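Local coordinates for protein putative Nitroreductase (Desulfovibrio desulfuricans subsp. desulfuricans str. G20, PDB 3E39) that binds flavin mononucleotide and is probably an FMN-dependent oxidoreductase of the nitroreductase family, at residues 24-28 with 29-33; 163-166 with 167-171. One frame throughout, in Å; residues are numbered along the deposited sequence. Where two conformers were deposited one is given.

Contact 1: residues 24-28 with 29-33; sequences EAVSD and EAVRL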
ATOM      1  N   GLU A  24     -12.385  19.459  15.781  1.00 14.15           N
ATOM      2  CA  GLU A  24     -13.539  18.574  15.690  1.00 13.05           C
ATOM      3  C   GLU A  24     -13.161  17.117  16.029  1.00 15.13           C
ATOM      4  O   GLU A  24     -12.125  16.622  15.584  1.00 16.17           O
ATOM      5  CB  GLU A  24     -14.165  18.673  14.289  1.00 13.98           C
ATOM      6  CG  GLU A  24     -15.468  17.928  14.121  1.00 17.46           C
ATOM      7  CD  GLU A  24     -16.108  18.130  12.751  1.00 20.21           C
ATOM      8  OE1 GLU A  24     -15.704  19.075  12.012  1.00 26.81           O
ATOM      9  OE2 GLU A  24     -17.048  17.352  12.435  1.00 26.29           O
ATOM     10  N   ALA A  25     -14.027  16.460  16.804  1.00 17.13           N
ATOM     11  CA  ALA A  25     -13.807  15.072  17.240  1.00 17.16           C
ATOM     12  C   ALA A  25     -13.844  14.130  16.042  1.00 16.66           C
ATOM     13  O   ALA A  25     -14.527  14.420  15.057  1.00 14.90           O
ATOM     14  CB  ALA A  25     -14.892  14.651  18.229  1.00 20.03           C
ATOM     15  N   VAL A  26     -13.081  13.039  16.131  1.00 15.11           N
ATOM     16  CA  VAL A  26     -13.117  11.971  15.136  1.00 13.38           C
ATOM     17  C   VAL A  26     -13.849  10.848  15.827  1.00 13.77           C
ATOM     18  O   VAL A  26     -13.368  10.305  16.846  1.00 12.27           O
ATOM     19  CB  VAL A  26     -11.720  11.508  14.720  1.00 12.20           C
ATOM     20  CG1 VAL A  26     -11.815  10.340  13.747  1.00 11.85           C
ATOM     21  CG2 VAL A  26     -10.936  12.649  14.081  1.00 16.87           C
ATOM     22  N   SER A  27     -15.001  10.467  15.292  1.00 13.51           N
ATOM     23  CA  SER A  27     -15.815   9.440  15.917  1.00 14.48           C
ATOM     24  C   SER A  27     -15.203   8.060  15.961  1.00 13.53           C
ATOM     25  O   SER A  27     -14.330   7.707  15.153  1.00 14.74           O
ATOM     26  CB  SER A  27     -17.163   9.321  15.203  1.00 15.24           C
ATOM     27  OG  SER A  27     -17.024   8.811  13.891  1.00 11.18           O
ATOM     28  N   ASP A  28     -15.687   7.288  16.931  1.00 16.67           N
ATOM     29  CA  ASP A  28     -15.309   5.899  17.070  1.00 15.33           C
ATOM     30  C   ASP A  28     -15.635   5.168  15.781  1.00 13.90           C
ATOM     31  O   ASP A  28     -14.865   4.281  15.390  1.00 13.14           O
ATOM     32  CB  ASP A  28     -16.046   5.195  18.222  1.00 15.50           C
ATOM     33  CG  ASP A  28     -15.416   5.445  19.569  1.00 19.46           C
ATOM     34  OD1 ASP A  28     -14.329   6.055  19.640  1.00 20.69           O
ATOM     35  OD2 ASP A  28     -16.001   4.962  20.564  1.00 23.22           O
ATOM     36  N   GLU A  29     -16.770   5.509  15.152  1.00 13.89           N
ATOM     37  CA  GLU A  29     -17.175   4.844  13.910  1.00 14.35           C
ATOM     38  C   GLU A  29     -16.193   5.129  12.783  1.00 13.37           C
ATOM     39  O   GLU A  29     -15.819   4.192  12.041  1.00 13.29           O
ATOM     40  CB  GLU A  29     -18.606   5.206  13.513  1.00 14.74           C
ATOM     41  CG  GLU A  29     -19.132   4.478  12.253  1.00 15.39           C
ATOM     42  CD  GLU A  29     -19.103   2.940  12.343  1.00 23.60           C
ATOM     43  OE1 GLU A  29     -18.868   2.356  13.427  1.00 24.23           O
ATOM     44  OE2 GLU A  29     -19.337   2.294  11.305  1.00 22.78           O
ATOM     45  N   ALA A  30     -15.756   6.394  12.664  1.00 11.70           N
ATOM     46  CA  ALA A  30     -14.723   6.746  11.673  1.00  8.91           C
ATOM     47  C   ALA A  30     -13.445   5.910  11.940  1.00  9.52           C
ATOM     48  O   ALA A  30     -12.879   5.314  10.999  1.00  8.20           O
ATOM     49  CB  ALA A  30     -14.408   8.230  11.672  1.00  9.91           C
ATOM     50  N   VAL A  31     -13.010   5.848  13.193  1.00  9.85           N
ATOM     51  CA  VAL A  31     -11.789   5.091  13.514  1.00 11.89           C
ATOM     52  C   VAL A  31     -11.985   3.611  13.146  1.00  9.25           C
ATOM     53  O   VAL A  31     -11.085   2.960  12.552  1.00  8.04           O
ATOM     54  CB  VAL A  31     -11.355   5.252  14.993  1.00 11.68           C
ATOM     55  CG1 VAL A  31     -10.186   4.308  15.316  1.00 11.85           C
ATOM     56  CG2 VAL A  31     -11.007   6.756  15.263  1.00 10.21           C
ATOM     57  N   ARG A  32     -13.157   3.080  13.484  1.00  9.11           N
ATOM     58  CA  ARG A  32     -13.475   1.683  13.161  1.00 10.85           C
ATOM     59  C   ARG A  32     -13.429   1.434  11.650  1.00 10.66           C
ATOM     60  O   ARG A  32     -12.836   0.437  11.192  1.00 10.70           O
ATOM     61  CB  ARG A  32     -14.856   1.291  13.716  1.00 13.15           C
ATOM     62  CG  ARG A  32     -15.058  -0.215  13.691  1.00 12.94           C
ATOM     63  CD  ARG A  32     -16.499  -0.609  14.021  1.00 16.97           C
ATOM     64  NE  ARG A  32     -17.415  -0.213  12.950  1.00 21.24           N
ATOM     65  CZ  ARG A  32     -17.596  -0.894  11.813  1.00 22.63           C
ATOM     66  NH1 ARG A  32     -16.928  -2.014  11.570  1.00 26.83           N
ATOM     67  NH2 ARG A  32     -18.457  -0.441  10.904  1.00 21.26           N
ATOM     68  N   LEU A  33     -14.052   2.312  10.871  1.00  8.47           N
ATOM     69  CA  LEU A  33     -14.046   2.174   9.412  1.00  8.50           C
ATOM     70  C   LEU A  33     -12.620   2.242   8.841  1.00  7.41           C
ATOM     71  O   LEU A  33     -12.291   1.493   7.899  1.00 10.01           O
ATOM     72  CB  LEU A  33     -14.924   3.210   8.726  1.00 10.37           C
ATOM     73  CG  LEU A  33     -16.415   3.026   8.977  1.00  9.99           C
ATOM     74  CD1 LEU A  33     -17.176   4.233   8.466  1.00 15.12           C
ATOM     75  CD2 LEU A  33     -16.920   1.699   8.329  1.00 12.00           C
TER
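With chi1 at 68°, the hydroxyl of Ser27 sits between its own backbone N and carbonyl carbon, which turns OG toward the amide of Ala30, while Val26, with CG1 anti to its backbone N (chi1 177°), sends that methyl toward the first turn of the helix. Ser27 OG accepts from Ala30 N at 3.0 Å in a nearly straight bond, and the Ala30 methyl lies close beside the same oxygen. The main chain takes over from there: Val31 N donates to Ser27 O at 3.0 Å and Arg32 N to Asp28 O at 2.8 Å. On the apolar side, Val26 CG1 reaches Ala30 CB at 3.9 Å and also touches Val31 CG2, the two valines crossing at about a right angle. Within the first turn of the helix, Arg32 grips the Glu29 carboxylate side-on: NE donates to Glu29 OE1 at 3.0 Å and NH2 to Glu29 OE2 at 2.9 Å, both oxygens met on their syn sides, though somewhat out of the carboxylate plane. The Asp28 carboxylate instead forms a salt bridge with Arg56, whose guanidinium also binds Val26 O, tying the helix start to strand 50-56. The arrangement is a classic serine N-cap, opening helix 28-39.

Contact 2: residues 163-166 with 167-171; sequences RPLA and ELLLE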
ATOM      1  N   ARG A 163       6.561  12.803 -10.309  1.00 11.49           N
ATOM      2  CA  ARG A 163       7.262  12.734 -11.594  1.00 14.02           C
ATOM      3  C   ARG A 163       6.284  12.198 -12.643  1.00 13.91           C
ATOM      4  O   ARG A 163       5.308  11.535 -12.301  1.00 12.57           O
ATOM      5  CB  ARG A 163       8.470  11.806 -11.497  1.00 13.86           C
ATOM      6  CG  ARG A 163       9.537  12.295 -10.551  1.00 14.72           C
ATOM      7  CD  ARG A 163      10.728  11.355 -10.521  1.00 19.50           C
ATOM      8  NE  ARG A 163      11.523  11.406 -11.745  1.00 18.56           N
ATOM      9  CZ  ARG A 163      12.519  10.569 -12.030  1.00 27.04           C
ATOM     10  NH1 ARG A 163      12.856   9.604 -11.189  1.00 30.23           N
ATOM     11  NH2 ARG A 163      13.185  10.688 -13.172  1.00 23.96           N
ATOM     12  N   PRO A 164       6.507  12.542 -13.925  1.00 14.18           N
ATOM     13  CA  PRO A 164       5.649  12.038 -14.965  1.00 14.14           C
ATOM     14  C   PRO A 164       5.812  10.554 -15.100  1.00 11.45           C
ATOM     15  O   PRO A 164       6.908  10.043 -14.921  1.00 12.34           O
ATOM     16  CB  PRO A 164       6.174  12.724 -16.245  1.00 12.94           C
ATOM     17  CG  PRO A 164       7.070  13.774 -15.812  1.00 17.12           C
ATOM     18  CD  PRO A 164       7.568  13.417 -14.449  1.00 15.54           C
ATOM     19  N   LEU A 165       4.724   9.863 -15.401  1.00 13.64           N
ATOM     20  CA  LEU A 165       4.752   8.403 -15.602  1.00 12.19           C
ATOM     21  C   LEU A 165       5.865   7.977 -16.521  1.00 14.89           C
ATOM     22  O   LEU A 165       6.531   6.938 -16.302  1.00 12.82           O
ATOM     23  CB  LEU A 165       3.413   7.949 -16.182  1.00 11.53           C
ATOM     24  CG  LEU A 165       3.268   6.473 -16.502  1.00 11.14           C
ATOM     25  CD1 LEU A 165       3.665   5.691 -15.274  1.00  9.88           C
ATOM     26  CD2 LEU A 165       1.830   6.203 -16.970  1.00 13.48           C
ATOM     27  N   ALA A 166       6.086   8.778 -17.565  1.00 14.13           N
ATOM     28  CA  ALA A 166       7.140   8.504 -18.553  1.00 16.88           C
ATOM     29  C   ALA A 166       8.539   8.350 -17.940  1.00 14.94           C
ATOM     30  O   ALA A 166       9.332   7.517 -18.397  1.00 16.56           O
ATOM     31  CB  ALA A 166       7.147   9.607 -19.607  1.00 17.25           C
ATOM     32  N   GLU A 167       8.822   9.132 -16.899  1.00 14.08           N
ATOM     33  CA  GLU A 167      10.098   9.049 -16.216  1.00 15.58           C
ATOM     34  C   GLU A 167      10.182   7.857 -15.261  1.00 14.47           C
ATOM     35  O   GLU A 167      11.276   7.494 -14.807  1.00 16.84           O
ATOM     36  CB  GLU A 167      10.369  10.330 -15.418  1.00 13.55           C
ATOM     37  CG  GLU A 167      10.538  11.568 -16.309  1.00 16.54           C
ATOM     38  CD  GLU A 167      10.813  12.831 -15.534  1.00 21.29           C
ATOM     39  OE1 GLU A 167      11.152  12.774 -14.326  1.00 29.01           O
ATOM     40  OE2 GLU A 167      10.655  13.912 -16.129  1.00 31.48           O
ATOM     41  N   LEU A 168       9.029   7.275 -14.942  1.00 11.56           N
ATOM     42  CA  LEU A 168       8.955   6.174 -13.964  1.00  9.01           C
ATOM     43  C   LEU A 168       8.816   4.783 -14.616  1.00 10.80           C
ATOM     44  O   LEU A 168       8.947   3.761 -13.954  1.00 11.86           O
ATOM     45  CB  LEU A 168       7.807   6.449 -12.992  1.00 10.52           C
ATOM     46  CG  LEU A 168       7.931   7.731 -12.163  1.00 12.23           C
ATOM     47  CD1 LEU A 168       6.659   7.908 -11.328  1.00 11.87           C
ATOM     48  CD2 LEU A 168       9.152   7.700 -11.276  1.00 17.78           C
ATOM     49  N   LEU A 169       8.560   4.754 -15.918  1.00 10.05           N
ATOM     50  CA  LEU A 169       8.488   3.510 -16.666  1.00 13.02           C
ATOM     51  C   LEU A 169       9.876   3.075 -17.111  1.00 11.38           C
ATOM     52  O   LEU A 169      10.695   3.932 -17.527  1.00 14.08           O
ATOM     53  CB  LEU A 169       7.598   3.711 -17.895  1.00 13.24           C
ATOM     54  CG  LEU A 169       6.093   3.788 -17.681  1.00 15.17           C
ATOM     55  CD1 LEU A 169       5.392   4.358 -18.910  1.00 12.63           C
ATOM     56  CD2 LEU A 169       5.574   2.381 -17.333  1.00  8.32           C
ATOM     57  N   LEU A 170      10.153   1.761 -17.077  1.00 10.54           N
ATOM     58  CA  LEU A 170      11.442   1.266 -17.579  1.00 10.72           C
ATOM     59  C   LEU A 170      11.436   1.130 -19.108  1.00 13.37           C
ATOM     60  O   LEU A 170      12.498   1.012 -19.741  1.00 13.37           O
ATOM     61  CB  LEU A 170      11.832  -0.068 -16.969  1.00 12.38           C
ATOM     62  CG  LEU A 170      11.920  -0.098 -15.439  1.00  8.19           C
ATOM     63  CD1 LEU A 170      12.301  -1.486 -14.956  1.00 12.21           C
ATOM     64  CD2 LEU A 170      12.891   0.934 -14.881  1.00 11.93           C
ATOM     65  N   GLU A 171      10.234   1.132 -19.655  1.00 14.28           N
ATOM     66  CA  GLU A 171       9.960   0.962 -21.088  0.50 15.86           C
ATOM     67  C   GLU A 171       8.647   1.611 -21.399  1.00 15.19           C
ATOM     68  O   GLU A 171       7.746   1.587 -20.578  1.00 11.87           O
ATOM     69  CB  GLU A 171       9.728  -0.501 -21.462  0.50 16.31           C
ATOM     70  CG  GLU A 171      10.926  -1.358 -21.706  0.50 19.31           C
ATOM     71  CD  GLU A 171      10.544  -2.653 -22.399  0.50 15.61           C
ATOM     72  OE1 GLU A 171       9.338  -2.875 -22.664  0.50 18.45           O
ATOM     73  OE2 GLU A 171      11.445  -3.458 -22.706  0.50 22.55           O
TER
HETATM   74  O   HOH W   1      13.973   8.583 -15.427  1.00 45.31           O
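Arg163 folds back over the short helical turn that follows it and meets Glu167. Its CB lies near Glu167 OE1 and, a little farther off, Leu168 CG; CG stays near the same oxygen, and CD then passes Leu168 CD2 at 4.1 Å. A bend at chi3 (71°) turns the guanidinium back, and NE donates to Glu167 OE1 at 2.9 Å, nearly along the C-O axis of that oxygen. NH2 gives the same OE1 a second bond of 3.1 Å on its anti side, so one carboxylate oxygen takes both donors, with the two planar groups 61° apart. NH2 is also weakly bonded to a water that donates to Glu167 O, a carbonyl oxygen over one guanidinium face, toward its rim, while NH1 comes close to Arg51 of the second subunit. This salt bridge spans the start of the weakly bonded helix 165-168, a single turn in the C-terminal arm that packs against the second subunit. Within it, Glu167 N donates to Pro164 O and Leu168 N to Leu165 O, both at 2.9 Å and from above the carbonyl planes. The other carboxylate oxygen, Glu167 OE2, rests on the proline ring, 3.5 Å from Pro164 CD. Across the turn, Leu165 CG packs on Leu169 CD1 at 3.8 Å, beside Glu178.

In the fold
Contact 1 comes early in the chain, at the start of helix 28-39, and contact 2 near its end, on helix 165-168; the four-stranded antiparallel sheet is built from the residues in between. Their centres are 38 Å apart, on opposite sides of the chain's centre, and their nearest atoms stay about 28 Å from each other. Contact 1 lies against strand 50-56, outermost in the sheet within this chain, whereas contact 2 belongs to the extended C-terminal segment, just after the FMN-binding residues Ser160 and Arg162. What joins them is the dimer: both touch the second subunit, consistent with the intertwined dimers of FMN-dependent nitroreductases, in which the C-terminal segment reaches across to the partner.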